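PDB 3BB7: interpain A from Prevotella intermedia, which is probably a cysteine peptidase of the C10 family, held here as a zymogen fragment that joins part of an inhibitor-like propeptide to the protease domain. Local coordinates for residues Lys102-Thr107 with Leu112-Val117. The protein carries 1 engineered substitution. Residues are numbered along the deposited sequence; the frame is centred on the assembly and turned at random.
Sequences KLLPKT and LITGAV. Unlike the reference sequence in segment 102-107: Lys-106 (reference Asn). Engineered in segment 112-117: Ala-116 (natural residue Cys).
Leu-112 and Leu-104 turn their side chains to each other with nearly the same first torsion: CG lies opposite the carbonyl carbon in both (chi1 -60° and -65°), and Leu-112 CB comes within 4.1 Å of Leu-104 CB. The two belong to the loop that doubles back just before helix 116-128 of the papain-like (clan CA) peptidase domain, the helix that starts at the predicted nucleophile position, where the engineered Ala-116 replaces cysteine. One main-chain hydrogen bond ties the loop across, from Leu-112 N to Pro-105 O at 3.1 Å. The isobutyl group of Leu-112 then forks over Pro-105 and Thr-107. Its CD1 rests on the proline ring, 3.8 Å from Pro-105 CB and about as far from CG and CD, while its CD2 meets Thr-107 CG2 at 3.6 Å, those two side chains meeting nearly at right angles. The hydroxyl of Thr-107 is engaged within the loop, by Lys-109 N and Gly-110 O. Ile-152 of strand 150-154 touches Leu-104, Pro-105 and Leu-112 alike, and Tyr-142 of the adjoining strand 138-142 packs on Leu-112 and Thr-107, so the small two-stranded sheet covers this apolar patch. Nearer the helix, Gly-115 takes the N-cap position with a positive phi of 96°, at which a side chain would press on the preceding carbonyl oxygen. Further polar ties hold the main chain leading there: Asn-101 ND2 bonds to Leu-112 O, and Ser-204 OG to Ile-113 O. Leu-104 CD1 lies against these same carbonyls, 3.6 Å from Leu-112 O and 3.7 Å from Ile-113 O.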
loop_
_atom_site.group_PDB
_atom_site.type_symbol
_atom_site.label_atom_id
_atom_site.label_comp_id
_atom_site.label_asym_id
_atom_site.label_seq_id
_atom_site.Cartn_x
_atom_site.Cartn_y
_atom_site.Cartn_z
ATOM N N LYS A 102 -9.833 12.987 -9.967
ATOM C CA LYS A 102 -10.463 14.043 -10.805
ATOM C C LYS A 102 -11.217 13.499 -12.002
ATOM O O LYS A 102 -12.238 14.070 -12.422
ATOM C CB LYS A 102 -9.366 15.039 -11.296
ATOM C CG LYS A 102 -9.797 16.222 -12.156
ATOM C CD LYS A 102 -8.625 17.195 -12.334
ATOM C CE LYS A 102 -8.898 18.092 -13.504
ATOM N NZ LYS A 102 -7.849 19.132 -13.641
ATOM N N LEU A 103 -10.702 12.426 -12.596
ATOM C CA LEU A 103 -11.300 11.928 -13.830
ATOM C C LEU A 103 -12.423 10.899 -13.621
ATOM O O LEU A 103 -13.007 10.418 -14.606
ATOM C CB LEU A 103 -10.226 11.352 -14.749
ATOM C CG LEU A 103 -9.177 12.367 -15.177
ATOM C CD1 LEU A 103 -8.086 11.725 -16.015
ATOM C CD2 LEU A 103 -9.798 13.544 -15.945
ATOM N N LEU A 104 -12.705 10.547 -12.365
ATOM C CA LEU A 104 -13.731 9.559 -12.065
ATOM C C LEU A 104 -15.107 10.212 -11.925
ATOM O O LEU A 104 -15.199 11.396 -11.565
ATOM C CB LEU A 104 -13.370 8.812 -10.771
ATOM C CG LEU A 104 -12.086 7.963 -10.849
ATOM C CD1 LEU A 104 -11.656 7.539 -9.463
ATOM C CD2 LEU A 104 -12.317 6.757 -11.770
ATOM N N PRO A 105 -16.184 9.465 -12.210
ATOM C CA PRO A 105 -17.546 10.002 -12.074
ATOM C C PRO A 105 -17.853 10.632 -10.736
ATOM O O PRO A 105 -17.391 10.165 -9.688
ATOM C CB PRO A 105 -18.430 8.767 -12.304
ATOM C CG PRO A 105 -17.618 7.902 -13.199
ATOM C CD PRO A 105 -16.179 8.123 -12.822
ATOM N N LYS A 106 -18.639 11.707 -10.788
ATOM C CA LYS A 106 -19.160 12.327 -9.588
ATOM C C LYS A 106 -20.452 11.590 -9.187
ATOM O O LYS A 106 -21.099 10.956 -10.023
ATOM C CB LYS A 106 -19.407 13.817 -9.866
ATOM C CG LYS A 106 -19.690 14.710 -8.666
ATOM C CD LYS A 106 -19.063 14.283 -7.367
ATOM C CE LYS A 106 -18.622 15.555 -6.605
ATOM N NZ LYS A 106 -19.067 15.569 -5.172
ATOM N N THR A 107 -20.797 11.602 -7.903
ATOM C CA THR A 107 -22.071 11.035 -7.444
ATOM C C THR A 107 -22.630 11.997 -6.417
ATOM O O THR A 107 -21.903 12.840 -5.906
ATOM C CB THR A 107 -21.940 9.588 -6.844
ATOM O OG1 THR A 107 -21.587 9.636 -5.446
ATOM C CG2 THR A 107 -20.916 8.721 -7.620
ATOM N N LEU A 112 -16.328 9.396 -6.924
ATOM C CA LEU A 112 -15.732 8.090 -6.709
ATOM C C LEU A 112 -14.243 8.264 -6.364
ATOM O O LEU A 112 -13.573 9.177 -6.891
ATOM C CB LEU A 112 -15.877 7.249 -7.970
ATOM C CG LEU A 112 -17.324 6.977 -8.444
ATOM C CD1 LEU A 112 -17.330 6.163 -9.762
ATOM C CD2 LEU A 112 -18.222 6.302 -7.366
ATOM N N ILE A 113 -13.720 7.385 -5.505
ATOM C CA ILE A 113 -12.313 7.477 -5.104
ATOM C C ILE A 113 -11.446 6.446 -5.785
ATOM O O ILE A 113 -11.954 5.498 -6.391
ATOM C CB ILE A 113 -12.187 7.495 -3.542
ATOM C CG1 ILE A 113 -12.483 6.117 -2.898
ATOM C CG2 ILE A 113 -13.093 8.599 -2.968
ATOM C CD1 ILE A 113 -12.270 6.046 -1.375
ATOM N N THR A 114 -10.122 6.652 -5.780
ATOM C CA THR A 114 -9.332 5.866 -6.717
ATOM C C THR A 114 -9.200 4.382 -6.376
ATOM O O THR A 114 -8.972 3.546 -7.276
ATOM C CB THR A 114 -7.904 6.413 -6.837
ATOM O OG1 THR A 114 -7.305 6.381 -5.536
ATOM C CG2 THR A 114 -7.918 7.812 -7.422
ATOM N N GLY A 115 -9.273 4.068 -5.095
ATOM C CA GLY A 115 -9.032 2.685 -4.606
ATOM C C GLY A 115 -7.581 2.550 -4.150
ATOM O O GLY A 115 -6.651 3.039 -4.815
ATOM N N ALA A 116 -7.366 1.873 -3.028
ATOM C CA ALA A 116 -6.013 1.723 -2.480
ATOM C C ALA A 116 -5.093 0.998 -3.429
ATOM O O ALA A 116 -3.889 1.289 -3.494
ATOM C CB ALA A 116 -6.061 0.972 -1.158
ATOM N N VAL A 117 -5.633 0.032 -4.176
ATOM C CA VAL A 117 -4.790 -0.717 -5.130
ATOM C C VAL A 117 -4.303 0.211 -6.225
ATOM O O VAL A 117 -3.139 0.146 -6.624
ATOM C CB VAL A 117 -5.555 -1.946 -5.721
ATOM C CG1 VAL A 117 -4.801 -2.580 -6.872
ATOM C CG2 VAL A 117 -5.782 -2.967 -4.594
#